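Local coordinates for SGNH hydrolase-type esterase domain-containing protein (Slackia heliotrinireducens DSM 20476, PDB 4S1P) that is probably an SGNH-family (GDSL-like) hydrolase that would cleave ester bonds, although its natural substrate is not known, at residues R5-G10 and A57-E62; L13-H18 and V31-R36; V67-M72 and S89-A94. All coordinates share one frame; numbering follows the deposited sequence. Where two conformers were deposited one is given.

The three contacts fix helices to one parallel five-stranded sheet, ordered 29-35, 4-10, 66-69, 100-105, 144-147. Interactions 1 and 3 lie on the same face, their centres 10 Å apart, and place helices 50-61 and 80-96 against strands 4-10 and 66-69. Interaction 2 belongs to the other face, where the short helix 12-15 meets edge strand 29-35; its centre is 13 Å from that of interaction 1 and 14 Å from that of interaction 3. Along the chain, interaction 2 falls between the two segments of interaction 1, and interaction 3 follows both. They join helices on both faces to the sheet that carries the probable hydrolase site, and Thr14 hydrogen-bonded to Gln70 ties interactions 2 and 3 together.

Interaction 1. Residues R5-G10 and A57-E62; sequences RILMLG and AALANE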
loop_
_atom_site.group_PDB
_atom_site.type_symbol
_atom_site.label_atom_id
_atom_site.label_comp_id
_atom_site.label_asym_id
_atom_site.label_seq_id
_atom_site.Cartn_x
_atom_site.Cartn_y
_atom_site.Cartn_z
ATOM N N ARG A 5 15.775 -4.352 5.940
ATOM C CA ARG A 5 15.442 -4.586 4.532
ATOM C C ARG A 5 13.929 -4.661 4.397
ATOM O O ARG A 5 13.263 -5.439 5.082
ATOM C CB ARG A 5 16.108 -5.854 3.983
ATOM C CG ARG A 5 17.634 -5.859 4.193
ATOM C CD ARG A 5 18.323 -7.000 3.407
ATOM N NE ARG A 5 18.407 -6.657 1.978
ATOM C CZ ARG A 5 17.742 -7.254 0.983
ATOM N NH1 ARG A 5 17.886 -6.785 -0.238
ATOM N NH2 ARG A 5 16.947 -8.296 1.182
ATOM N N ILE A 6 13.430 -3.895 3.441
ATOM C CA ILE A 6 11.977 -3.722 3.231
ATOM C C ILE A 6 11.662 -4.020 1.765
ATOM O O ILE A 6 12.289 -3.461 0.864
ATOM C CB ILE A 6 11.523 -2.277 3.551
ATOM C CG1 ILE A 6 11.884 -1.908 4.991
ATOM C CG2 ILE A 6 10.033 -2.113 3.297
ATOM C CD1 ILE A 6 11.753 -0.425 5.278
ATOM N N LEU A 7 10.706 -4.915 1.522
ATOM C CA LEU A 7 10.185 -5.196 0.177
ATOM C C LEU A 7 8.822 -4.545 0.061
ATOM O O LEU A 7 7.970 -4.779 0.907
ATOM C CB LEU A 7 10.043 -6.697 -0.014
ATOM C CG LEU A 7 9.469 -7.161 -1.342
ATOM C CD1 LEU A 7 10.293 -6.699 -2.531
ATOM C CD2 LEU A 7 9.320 -8.690 -1.305
HETATM N N MSE A 8 8.637 -3.715 -0.955
HETATM C CA MSE A 8 7.375 -3.021 -1.161
HETATM C C MSE A 8 6.718 -3.493 -2.434
HETATM O O MSE A 8 7.366 -3.594 -3.484
HETATM C CB MSE A 8 7.599 -1.514 -1.303
HETATM C CG MSE A 8 8.370 -0.941 -0.119
HETATM SE SE MSE A 8 8.387 1.036 -0.216
HETATM C CE MSE A 8 6.626 1.371 0.533
ATOM N N LEU A 9 5.450 -3.859 -2.317
ATOM C CA LEU A 9 4.662 -4.302 -3.433
ATOM C C LEU A 9 3.564 -3.269 -3.673
ATOM O O LEU A 9 2.803 -2.947 -2.747
ATOM C CB LEU A 9 4.011 -5.662 -3.095
ATOM C CG LEU A 9 4.896 -6.706 -2.397
ATOM C CD1 LEU A 9 4.072 -7.973 -2.098
ATOM C CD2 LEU A 9 6.144 -6.994 -3.214
ATOM N N GLY A 10 3.461 -2.736 -4.882
ATOM C CA GLY A 10 2.477 -1.673 -5.122
ATOM C C GLY A 10 2.446 -1.143 -6.531
ATOM O O GLY A 10 2.851 -1.833 -7.478
ATOM N N ALA A 57 10.771 -14.896 -6.093
ATOM C CA ALA A 57 12.238 -15.003 -5.987
ATOM C C ALA A 57 12.749 -14.243 -4.765
ATOM O O ALA A 57 13.654 -14.748 -4.063
ATOM C CB ALA A 57 12.924 -14.507 -7.229
ATOM N N ALA A 58 12.145 -13.064 -4.462
ATOM C CA ALA A 58 12.710 -12.277 -3.384
ATOM C C ALA A 58 12.486 -13.003 -2.083
ATOM O O ALA A 58 13.340 -12.964 -1.185
ATOM C CB ALA A 58 12.051 -10.930 -3.336
ATOM N N LEU A 59 11.308 -13.618 -1.917
ATOM C CA LEU A 59 11.011 -14.306 -0.657
ATOM C C LEU A 59 11.780 -15.608 -0.531
ATOM O O LEU A 59 12.045 -16.051 0.605
ATOM C CB LEU A 59 9.519 -14.542 -0.512
ATOM C CG LEU A 59 8.663 -13.287 -0.407
ATOM C CD1 LEU A 59 7.179 -13.610 -0.337
ATOM C CD2 LEU A 59 9.092 -12.440 0.776
ATOM N N ALA A 60 12.134 -16.226 -1.656
ATOM C CA ALA A 60 12.935 -17.439 -1.647
ATOM C C ALA A 60 14.430 -17.199 -1.469
ATOM O O ALA A 60 15.126 -18.056 -0.917
ATOM C CB ALA A 60 12.701 -18.245 -2.919
ATOM N N ASN A 61 14.926 -16.040 -1.919
ATOM C CA ASN A 61 16.337 -15.829 -2.089
ATOM C C ASN A 61 16.984 -14.776 -1.194
ATOM O O ASN A 61 18.197 -14.759 -1.022
ATOM C CB ASN A 61 16.633 -15.446 -3.546
ATOM C CG ASN A 61 16.267 -16.546 -4.526
ATOM O OD1 ASN A 61 15.873 -17.643 -4.150
ATOM N ND2 ASN A 61 16.350 -16.210 -5.803
ATOM N N GLU A 62 16.179 -13.867 -0.682
ATOM C CA GLU A 62 16.687 -12.742 0.094
ATOM C C GLU A 62 15.994 -12.684 1.453
ATOM O O GLU A 62 14.976 -13.347 1.691
ATOM C CB GLU A 62 16.541 -11.412 -0.675
ATOM C CG GLU A 62 17.151 -11.427 -2.048
ATOM C CD GLU A 62 17.094 -10.091 -2.711
ATOM O OE1 GLU A 62 17.616 -9.116 -2.170
ATOM O OE2 GLU A 62 16.484 -10.022 -3.767
#
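Leu7 on strand 4-10 and Ala58 on helix 50-61 sit with their CA atoms 8.3 Å apart, and toward the end of the helix Arg5 and Glu62 stand a little wider, CA to CA 9.4 Å. One part of the contact is apolar. Leu7 has CG anti to the backbone N (chi1 178°), which directs the branch to the helix, where CD2 rests 4.1 Å from Ala58 CB and 4.3 Å from Leu59 CD2. Beside it, nearer the start of the strand, is a salt bridge, Arg5 NH1 to Glu62 OE1 at 3.0 Å. The N-H...O angle of 135° is bent, and the oxygen, met nearly along its C-O axis, lies off the guanidinium plane; the two flat groups are 32° apart. Arg5 NH2 also comes within 3.7 Å of Glu62 CB. Each charge has a second partner: Arg5 NE pairs with Glu30, and Glu62 OE2 with Arg32, while Ala63 O holds NH2 and Trp64 forms a cation-pi contact with Arg5. The contact lies where helix 50-61, on its way from strand 29-35 to strand 66-69, passes across strand 4-10, which runs between those two in the sheet.

Interaction 2. Residues L13-H18 and V31-R36; sequences LTTANH and VRVHAR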
loop_
_atom_site.group_PDB
_atom_site.type_symbol
_atom_site.label_atom_id
_atom_site.label_comp_id
_atom_site.label_asym_id
_atom_site.label_seq_id
_atom_site.Cartn_x
_atom_site.Cartn_y
_atom_site.Cartn_z
ATOM N N LEU A 13 0.997 4.641 -6.352
ATOM C CA LEU A 13 0.813 5.232 -5.013
ATOM C C LEU A 13 2.015 4.968 -4.108
ATOM O O LEU A 13 2.278 5.720 -3.143
ATOM C CB LEU A 13 -0.490 4.775 -4.359
ATOM C CG LEU A 13 -1.770 5.509 -4.791
ATOM C CD1 LEU A 13 -2.108 5.297 -6.245
ATOM C CD2 LEU A 13 -2.904 5.126 -3.870
ATOM N N THR A 14 2.755 3.912 -4.422
ATOM C CA THR A 14 4.009 3.627 -3.736
ATOM C C THR A 14 5.181 4.370 -4.368
ATOM O O THR A 14 5.977 4.951 -3.649
ATOM C CB THR A 14 4.284 2.107 -3.750
ATOM O OG1 THR A 14 3.349 1.471 -2.880
ATOM C CG2 THR A 14 5.696 1.783 -3.231
ATOM N N THR A 15 5.295 4.363 -5.696
ATOM C CA THR A 15 6.513 4.849 -6.333
ATOM C C THR A 15 6.514 6.351 -6.550
ATOM O O THR A 15 7.609 6.926 -6.683
ATOM C CB THR A 15 6.759 4.165 -7.675
ATOM O OG1 THR A 15 5.626 4.340 -8.531
ATOM C CG2 THR A 15 7.035 2.690 -7.498
ATOM N N ALA A 16 5.342 6.983 -6.556
ATOM C CA ALA A 16 5.292 8.426 -6.858
ATOM C C ALA A 16 6.168 9.242 -5.906
ATOM O O ALA A 16 6.296 8.941 -4.702
ATOM C CB ALA A 16 3.832 8.944 -6.820
ATOM N N ASN A 17 6.745 10.312 -6.472
ATOM C CA ASN A 17 7.475 11.296 -5.678
ATOM C C ASN A 17 8.635 10.739 -4.878
ATOM O O ASN A 17 8.945 11.241 -3.792
ATOM C CB ASN A 17 6.533 12.063 -4.765
ATOM C CG ASN A 17 5.388 12.684 -5.519
ATOM O OD1 ASN A 17 5.617 13.468 -6.449
ATOM N ND2 ASN A 17 4.157 12.341 -5.145
ATOM N N HIS A 18 9.275 9.701 -5.431
ATOM C CA HIS A 18 10.396 9.051 -4.795
ATOM C C HIS A 18 10.111 8.625 -3.364
ATOM O O HIS A 18 10.985 8.595 -2.503
ATOM C CB HIS A 18 11.591 9.994 -4.803
ATOM C CG HIS A 18 12.030 10.373 -6.190
ATOM N ND1 HIS A 18 12.869 9.582 -6.946
ATOM C CD2 HIS A 18 11.683 11.412 -6.977
ATOM C CE1 HIS A 18 13.060 10.149 -8.125
ATOM N NE2 HIS A 18 12.350 11.262 -8.167
ATOM N N VAL A 31 15.531 -0.637 0.581
ATOM C CA VAL A 31 14.148 -0.759 0.097
ATOM C C VAL A 31 14.153 -1.267 -1.339
ATOM O O VAL A 31 14.785 -0.691 -2.220
ATOM C CB VAL A 31 13.399 0.581 0.206
ATOM C CG1 VAL A 31 11.992 0.475 -0.371
ATOM C CG2 VAL A 31 13.336 1.003 1.654
ATOM N N ARG A 32 13.473 -2.391 -1.542
ATOM C CA ARG A 32 13.270 -2.997 -2.841
ATOM C C ARG A 32 11.803 -2.828 -3.207
ATOM O O ARG A 32 10.933 -3.061 -2.359
ATOM C CB ARG A 32 13.581 -4.491 -2.776
ATOM C CG ARG A 32 13.421 -5.255 -4.080
ATOM C CD ARG A 32 14.503 -4.968 -5.126
ATOM N NE ARG A 32 15.821 -5.225 -4.553
ATOM C CZ ARG A 32 16.298 -6.436 -4.239
ATOM N NH1 ARG A 32 15.650 -7.543 -4.587
ATOM N NH2 ARG A 32 17.443 -6.538 -3.597
ATOM N N VAL A 33 11.532 -2.406 -4.439
ATOM C CA VAL A 33 10.145 -2.141 -4.885
ATOM C C VAL A 33 9.778 -3.008 -6.083
ATOM O O VAL A 33 10.541 -3.068 -7.057
ATOM C CB VAL A 33 10.002 -0.667 -5.292
ATOM C CG1 VAL A 33 8.582 -0.363 -5.737
ATOM C CG2 VAL A 33 10.412 0.219 -4.123
ATOM N N HIS A 34 8.660 -3.725 -5.967
ATOM C CA HIS A 34 8.052 -4.457 -7.058
ATOM C C HIS A 34 6.753 -3.750 -7.365
ATOM O O HIS A 34 5.745 -3.947 -6.657
ATOM C CB HIS A 34 7.787 -5.907 -6.634
ATOM C CG HIS A 34 9.026 -6.699 -6.381
ATOM N ND1 HIS A 34 8.989 -7.962 -5.818
ATOM C CD2 HIS A 34 10.331 -6.400 -6.545
ATOM C CE1 HIS A 34 10.232 -8.414 -5.682
ATOM N NE2 HIS A 34 11.065 -7.475 -6.096
ATOM N N ALA A 35 6.785 -2.890 -8.387
ATOM C CA ALA A 35 5.641 -2.057 -8.695
ATOM C C ALA A 35 5.533 -1.882 -10.193
ATOM O O ALA A 35 6.505 -2.052 -10.938
ATOM C CB ALA A 35 5.781 -0.707 -8.039
ATOM N N ARG A 36 4.323 -1.580 -10.626
ATOM C CA ARG A 36 4.077 -1.158 -11.993
ATOM C C ARG A 36 2.835 -0.305 -11.958
ATOM O O ARG A 36 1.927 -0.558 -11.175
ATOM C CB ARG A 36 3.817 -2.327 -12.914
ATOM C CG ARG A 36 3.839 -1.909 -14.384
ATOM C CD ARG A 36 3.319 -3.013 -15.293
ATOM N NE ARG A 36 1.894 -3.293 -15.099
ATOM C CZ ARG A 36 1.412 -4.275 -14.346
ATOM N NH1 ARG A 36 2.248 -5.084 -13.755
ATOM N NH2 ARG A 36 0.093 -4.444 -14.222
#
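Thr15, near the end of the short helix 12-15, packs its methyl group onto Val33 and Ala35 of strand 29-35, an edge strand of the parallel sheet in this three-layered alpha/beta fold of the SGNH hydrolases. With chi1 at 56°, Thr15 CG2 stands anti to the carbonyl carbon and faces the strand, while OG1 makes only a weak hydrogen bond to Asn11 O. Walking along the strand, Val33 comes first. Its CG1 meets the helix twice: Thr15 CG2 lies 3.8 Å away and Thr14 CG2 a looser 4.4 Å. Pro20 of helix 19-27 also touches Val33, and the valine thus contacts both of the successive helices on this face. At His34 the strand turns its side chain to the other face of the sheet, where the imidazole ND1 is hydrogen-bonded to Thr55 and the ring packs against Leu54 and Ala58 of helix 50-61. Ala35 returns to the helix side, its CB meeting the Thr15 methyl, and here the backbones are nearest, with Thr15 CA and Ala35 CA 7.4 Å apart. Beyond it Arg36 points away from the helix and pairs with Glu43. The contact itself is purely van der Waals and involves methyl groups alone. It nonetheless stands next to a probable catalytic centre: Ser12, His167 and Asp164 are placed in a way consistent with a Ser-His-Asp triad, and an unidentified ligand lies about 7 Å from the Thr15 side chain. At the closest approach, Thr15 CG2 settles 3.7 Å from Ala35 CB.

Interaction 3. Residues V67-M72 and S89-A94; sequences VVMQEM and SLSEAA
Val67 and Met69 (a selenomethionine), both on strand 66-69, press into helix 80-96, whose short segment runs antiparallel to the strand at 175° with the axes 9.6 Å apart. The backbones come closest at Val67, whose CA is 6.4 Å from Ala94 CA; here the Ala94 methyl fits against the valine branch, Val67 CG2 to Ala94 CB being 3.8 Å. At Leu90, one turn before Ala94, the spacing is looser, Met69 CA to Leu90 CA 8.1 Å, and the long Met69 side chain bridges it with the closest side-chain contacts of the pair. A nearly extended chi2 (165°) carries Met69 SE to 3.6 Å from Leu90 CB, the two side chains lying alongside each other and pointing opposite ways. The bend at chi3 (-64°) then brings the terminal methyl, Met69 CE, to 3.5 Å from Ser91 OG. That hydroxyl is hydrogen-bonded back to Val87 O one turn earlier, which lets a polar atom lie buried against the selenomethionine.

Glu92 lies on the exposed side of the helix, outside this buried contact. Past Met69 the chain makes no contact with segment 89-94, although Glu71 still touches Tyr83 earlier in the helix. Gln70 NE2 reaches Glu71 O from above the carbonyl plane at 2.9 Å and also bonds Asn11 OD1; Met72 N uses the anti lone pair of Glu71 OE1, also at 2.9 Å, an oxygen that Leu41 N binds as well. Strand 66-69, helix 80-96 and the neighbouring parallel strand 100-105 make up a beta-alpha-beta crossover, the building unit of the alpha/beta sandwich of SGNH hydrolases.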
loop_
_atom_site.group_PDB
_atom_site.type_symbol
_atom_site.label_atom_id
_atom_site.label_comp_id
_atom_site.label_asym_id
_atom_site.label_seq_id
_atom_site.Cartn_x
_atom_site.Cartn_y
_atom_site.Cartn_z
ATOM N N VAL A 67 7.470 -6.724 4.638
ATOM C CA VAL A 67 6.904 -6.738 3.297
ATOM C C VAL A 67 5.695 -5.813 3.315
ATOM O O VAL A 67 4.744 -6.048 4.063
ATOM C CB VAL A 67 6.483 -8.124 2.830
ATOM C CG1 VAL A 67 5.854 -8.056 1.442
ATOM C CG2 VAL A 67 7.685 -9.071 2.824
ATOM N N VAL A 68 5.781 -4.715 2.546
ATOM C CA VAL A 68 4.703 -3.699 2.521
ATOM C C VAL A 68 3.802 -3.987 1.321
ATOM O O VAL A 68 4.297 -4.182 0.213
ATOM C CB VAL A 68 5.272 -2.289 2.407
ATOM C CG1 VAL A 68 4.173 -1.245 2.365
ATOM C CG2 VAL A 68 6.216 -2.017 3.560
HETATM N N MSE A 69 2.483 -3.990 1.554
HETATM C CA MSE A 69 1.537 -4.360 0.544
HETATM C C MSE A 69 0.587 -3.219 0.266
HETATM O O MSE A 69 -0.122 -2.770 1.178
HETATM C CB MSE A 69 0.707 -5.573 0.990
HETATM C CG MSE A 69 1.595 -6.769 1.340
HETATM SE SE MSE A 69 0.658 -8.159 2.346
HETATM C CE MSE A 69 0.317 -7.045 3.940
ATOM N N GLN A 70 0.566 -2.741 -0.988
ATOM C CA GLN A 70 -0.326 -1.655 -1.398
ATOM C C GLN A 70 -1.176 -2.088 -2.587
ATOM O O GLN A 70 -0.643 -2.419 -3.631
ATOM C CB GLN A 70 0.504 -0.409 -1.773
ATOM C CG GLN A 70 -0.328 0.783 -2.243
ATOM C CD GLN A 70 -0.120 1.105 -3.701
ATOM O OE1 GLN A 70 1.009 1.265 -4.164
ATOM N NE2 GLN A 70 -1.208 1.199 -4.444
ATOM N N GLU A 71 -2.502 -2.044 -2.396
ATOM C CA GLU A 71 -3.441 -2.430 -3.415
ATOM C C GLU A 71 -3.783 -1.257 -4.331
ATOM O O GLU A 71 -3.704 -0.090 -3.949
ATOM C CB GLU A 71 -4.730 -2.928 -2.753
ATOM C CG GLU A 71 -5.857 -3.412 -3.682
ATOM C CD GLU A 71 -5.440 -4.610 -4.536
ATOM O OE1 GLU A 71 -4.585 -4.446 -5.445
ATOM O OE2 GLU A 71 -5.965 -5.732 -4.293
HETATM N N MSE A 72 -4.171 -1.604 -5.554
HETATM C CA MSE A 72 -4.771 -0.654 -6.496
HETATM C C MSE A 72 -5.753 0.207 -5.722
HETATM O O MSE A 72 -6.524 -0.286 -4.911
HETATM C CB MSE A 72 -5.389 -1.461 -7.647
HETATM C CG MSE A 72 -5.765 -0.593 -8.852
HETATM SE SE MSE A 72 -7.597 0.084 -8.613
HETATM C CE MSE A 72 -8.579 -1.621 -8.666
ATOM N N SER A 89 -2.872 -14.037 1.586
ATOM C CA SER A 89 -1.887 -14.951 1.056
ATOM C C SER A 89 -0.486 -14.346 1.061
ATOM O O SER A 89 0.489 -15.035 1.381
ATOM C CB SER A 89 -2.321 -15.426 -0.323
ATOM O OG SER A 89 -3.478 -16.263 -0.196
ATOM N N LEU A 90 -0.386 -13.058 0.716
ATOM C CA LEU A 90 0.917 -12.410 0.773
ATOM C C LEU A 90 1.433 -12.278 2.189
ATOM O O LEU A 90 2.622 -12.444 2.440
ATOM C CB LEU A 90 0.842 -11.030 0.146
ATOM C CG LEU A 90 0.747 -11.065 -1.395
ATOM C CD1 LEU A 90 0.353 -9.707 -1.930
ATOM C CD2 LEU A 90 2.051 -11.555 -2.055
ATOM N N SER A 91 0.521 -12.041 3.127
ATOM C CA SER A 91 0.918 -11.985 4.534
ATOM C C SER A 91 1.464 -13.321 5.020
ATOM O O SER A 91 2.444 -13.355 5.740
ATOM C CB SER A 91 -0.233 -11.496 5.425
ATOM O OG SER A 91 -0.580 -10.167 5.136
ATOM N N GLU A 92 0.770 -14.410 4.695
ATOM C CA GLU A 92 1.250 -15.745 5.057
ATOM C C GLU A 92 2.605 -16.041 4.426
ATOM O O GLU A 92 3.504 -16.600 5.079
ATOM C CB GLU A 92 0.233 -16.838 4.669
ATOM C CG GLU A 92 -1.033 -16.827 5.520
ATOM C CD GLU A 92 -0.727 -16.840 7.010
ATOM O OE1 GLU A 92 -1.149 -15.913 7.752
ATOM O OE2 GLU A 92 -0.023 -17.769 7.434
ATOM N N ALA A 93 2.787 -15.640 3.159
ATOM C CA ALA A 93 4.092 -15.839 2.503
ATOM C C ALA A 93 5.191 -15.033 3.195
ATOM O O ALA A 93 6.303 -15.519 3.400
ATOM C CB ALA A 93 4.009 -15.473 1.032
ATOM N N ALA A 94 4.875 -13.798 3.573
ATOM C CA ALA A 94 5.859 -12.950 4.254
ATOM C C ALA A 94 6.244 -13.577 5.607
ATOM O O ALA A 94 7.424 -13.708 5.941
ATOM C CB ALA A 94 5.311 -11.528 4.421
#